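Local coordinates for b11L5F_LGL (Synthetic construct, PDB 6CZG), which is a computationally designed beta-barrel, probably meant to hold a small ligand inside the barrel, at residues T14-M19 / Q28-F33. Numbering follows the deposited sequence.
Sequences TWQVTM and QGQMHF
W15 and M31 face each other as a hydrogen-bonded antiparallel pair, W15 N giving to M31 O and M31 N to W15 O; V17 and G29 repeat the pattern, V17 N reaching G29 O almost straight (176° at the hydrogen). The side chains of W15, V17, M31 and F33 are all buried on one face of the sheet, and here the packing is tight. With CG2 anti to the carbonyl carbon, V17 directs that branch at M31, where it meets CB, CG and SD, each at 3.7 Å. Beyond CG the M31 chain runs extended, which carries its CE to 3.7 Å from M19 CE. W15 CD1 comes within 3.5 Å of F33 CD1, the five-membered ring of the indole and the phenyl set obliquely with planes at 86°. G29, lacking a side chain, adds only backbone to this face.

The other face, with T14, Q16, T18, Q28, Q30 and H32, is partly or fully exposed, and polar links join two of its three cross-strand pairs. T14 OG1 lies in the plane of the H32 imidazole, hydrogen-bonded to ND1 at 2.7 Å. Q16 NE2 donates to an in-plane lone pair of Q30 OE1 at 3.0 Å, the two amide planes turned 49° apart. An alanine in place of Q16 would probably leave Q30 OE1 without this donor and its amide freer to turn. The third pair is loose: T18 and Q28 come no closer than their CA atoms, 4.4 Å apart.

The segments lie on strands 13-20 and 26-37, a beta hairpin of the closed eight-stranded antiparallel barrel. Strand 106-114 flanks 14-19, its L111 touching W15, V17 and F33, while strand 40-48 borders 28-33, with A45 against M31 and V43 against F33. The indole also meets F95 edge-to-face, and its NE1 bonds to L11 O, just beyond helix 6-10.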
loop_
_atom_site.group_PDB
_atom_site.type_symbol
_atom_site.label_atom_id
_atom_site.label_comp_id
_atom_site.label_asym_id
_atom_site.label_seq_id
_atom_site.Cartn_x
_atom_site.Cartn_y
_atom_site.Cartn_z
ATOM N N THR A 14 10.296 3.603 2.551
ATOM C CA THR A 14 10.008 3.209 1.178
ATOM C C THR A 14 9.985 1.690 1.048
ATOM O O THR A 14 10.843 0.993 1.605
ATOM C CB THR A 14 11.043 3.807 0.217
ATOM O OG1 THR A 14 10.901 5.233 0.193
ATOM C CG2 THR A 14 10.861 3.265 -1.194
ATOM N N TRP A 15 9.008 1.185 0.296
ATOM C CA TRP A 15 8.825 -0.245 0.089
ATOM C C TRP A 15 8.679 -0.537 -1.397
ATOM O O TRP A 15 7.926 0.150 -2.097
ATOM C CB TRP A 15 7.592 -0.759 0.844
ATOM C CG TRP A 15 7.630 -0.492 2.316
ATOM C CD1 TRP A 15 7.374 0.693 2.941
ATOM C CD2 TRP A 15 7.935 -1.433 3.350
ATOM N NE1 TRP A 15 7.507 0.549 4.300
ATOM C CE2 TRP A 15 7.850 -0.748 4.578
ATOM C CE3 TRP A 15 8.274 -2.790 3.357
ATOM C CZ2 TRP A 15 8.092 -1.372 5.799
ATOM C CZ3 TRP A 15 8.515 -3.408 4.571
ATOM C CH2 TRP A 15 8.423 -2.698 5.775
ATOM N N GLN A 16 9.403 -1.548 -1.872
ATOM C CA GLN A 16 9.202 -2.090 -3.211
ATOM C C GLN A 16 7.986 -3.010 -3.194
ATOM O O GLN A 16 7.973 -4.018 -2.479
ATOM C CB GLN A 16 10.450 -2.845 -3.670
ATOM C CG GLN A 16 10.360 -3.441 -5.071
ATOM C CD GLN A 16 10.112 -2.403 -6.152
ATOM O OE1 GLN A 16 9.406 -2.664 -7.126
ATOM N NE2 GLN A 16 10.705 -1.223 -5.991
ATOM N N VAL A 17 6.970 -2.666 -3.981
ATOM C CA VAL A 17 5.666 -3.317 -3.925
ATOM C C VAL A 17 5.446 -4.097 -5.213
ATOM O O VAL A 17 5.654 -3.564 -6.313
ATOM C CB VAL A 17 4.539 -2.292 -3.713
ATOM C CG1 VAL A 17 3.179 -2.976 -3.749
ATOM C CG2 VAL A 17 4.748 -1.538 -2.412
ATOM N N THR A 18 5.018 -5.352 -5.077
ATOM C CA THR A 18 4.650 -6.191 -6.211
ATOM C C THR A 18 3.206 -6.647 -6.038
ATOM O O THR A 18 2.844 -7.183 -4.984
ATOM C CB THR A 18 5.582 -7.398 -6.339
ATOM O OG1 THR A 18 6.944 -6.950 -6.359
ATOM C CG2 THR A 18 5.293 -8.163 -7.621
ATOM N N MET A 19 2.388 -6.430 -7.067
ATOM C CA MET A 19 0.952 -6.666 -7.003
ATOM C C MET A 19 0.489 -7.646 -8.073
ATOM O O MET A 19 1.047 -7.709 -9.172
ATOM C CB MET A 19 0.173 -5.357 -7.158
ATOM C CG MET A 19 0.394 -4.361 -6.035
ATOM S SD MET A 19 -0.605 -4.747 -4.587
ATOM C CE MET A 19 -0.491 -3.213 -3.671
ATOM N N GLN A 28 4.381 -3.455 -10.420
ATOM C CA GLN A 28 5.386 -3.196 -9.402
ATOM C C GLN A 28 5.591 -1.697 -9.270
ATOM O O GLN A 28 5.286 -0.923 -10.180
ATOM C CB GLN A 28 6.711 -3.901 -9.722
ATOM C CG GLN A 28 7.361 -3.463 -11.026
ATOM C CD GLN A 28 6.802 -4.194 -12.232
ATOM O OE1 GLN A 28 6.531 -5.394 -12.174
ATOM N NE2 GLN A 28 6.631 -3.475 -13.336
ATOM N N GLY A 29 6.118 -1.299 -8.120
ATOM C CA GLY A 29 6.371 0.105 -7.880
ATOM C C GLY A 29 6.896 0.330 -6.483
ATOM O O GLY A 29 7.495 -0.560 -5.878
ATOM N N GLN A 30 6.676 1.541 -5.981
ATOM C CA GLN A 30 7.126 1.929 -4.653
ATOM C C GLN A 30 5.966 2.496 -3.852
ATOM O O GLN A 30 5.039 3.094 -4.405
ATOM C CB GLN A 30 8.256 2.965 -4.719
ATOM C CG GLN A 30 9.553 2.444 -5.313
ATOM C CD GLN A 30 9.506 2.339 -6.825
ATOM O OE1 GLN A 30 9.868 1.312 -7.399
ATOM N NE2 GLN A 30 9.058 3.406 -7.480
ATOM N N MET A 31 6.036 2.309 -2.535
ATOM C CA MET A 31 5.078 2.881 -1.599
ATOM C C MET A 31 5.839 3.557 -0.470
ATOM O O MET A 31 6.691 2.930 0.170
ATOM C CB MET A 31 4.135 1.807 -1.047
ATOM C CG MET A 31 2.865 1.633 -1.862
ATOM S SD MET A 31 1.769 0.362 -1.204
ATOM C CE MET A 31 0.614 0.178 -2.561
ATOM N N HIS A 32 5.534 4.829 -0.228
ATOM C CA HIS A 32 6.202 5.627 0.791
ATOM C C HIS A 32 5.229 5.944 1.919
ATOM O O HIS A 32 4.114 6.414 1.668
ATOM C CB HIS A 32 6.755 6.922 0.193
ATOM C CG HIS A 32 7.475 6.729 -1.105
ATOM N ND1 HIS A 32 8.706 6.116 -1.189
ATOM C CD2 HIS A 32 7.138 7.070 -2.371
ATOM C CE1 HIS A 32 9.096 6.084 -2.450
ATOM N NE2 HIS A 32 8.162 6.658 -3.188
ATOM N N PHE A 33 5.654 5.687 3.154
ATOM C CA PHE A 33 4.838 5.923 4.337
ATOM C C PHE A 33 5.502 6.975 5.213
ATOM O O PHE A 33 6.683 6.848 5.561
ATOM C CB PHE A 33 4.630 4.631 5.133
ATOM C CG PHE A 33 3.897 3.562 4.374
ATOM C CD1 PHE A 33 4.578 2.700 3.532
ATOM C CD2 PHE A 33 2.526 3.418 4.507
ATOM C CE1 PHE A 33 3.906 1.713 2.832
ATOM C CE2 PHE A 33 1.848 2.433 3.811
ATOM C CZ PHE A 33 2.539 1.581 2.973
#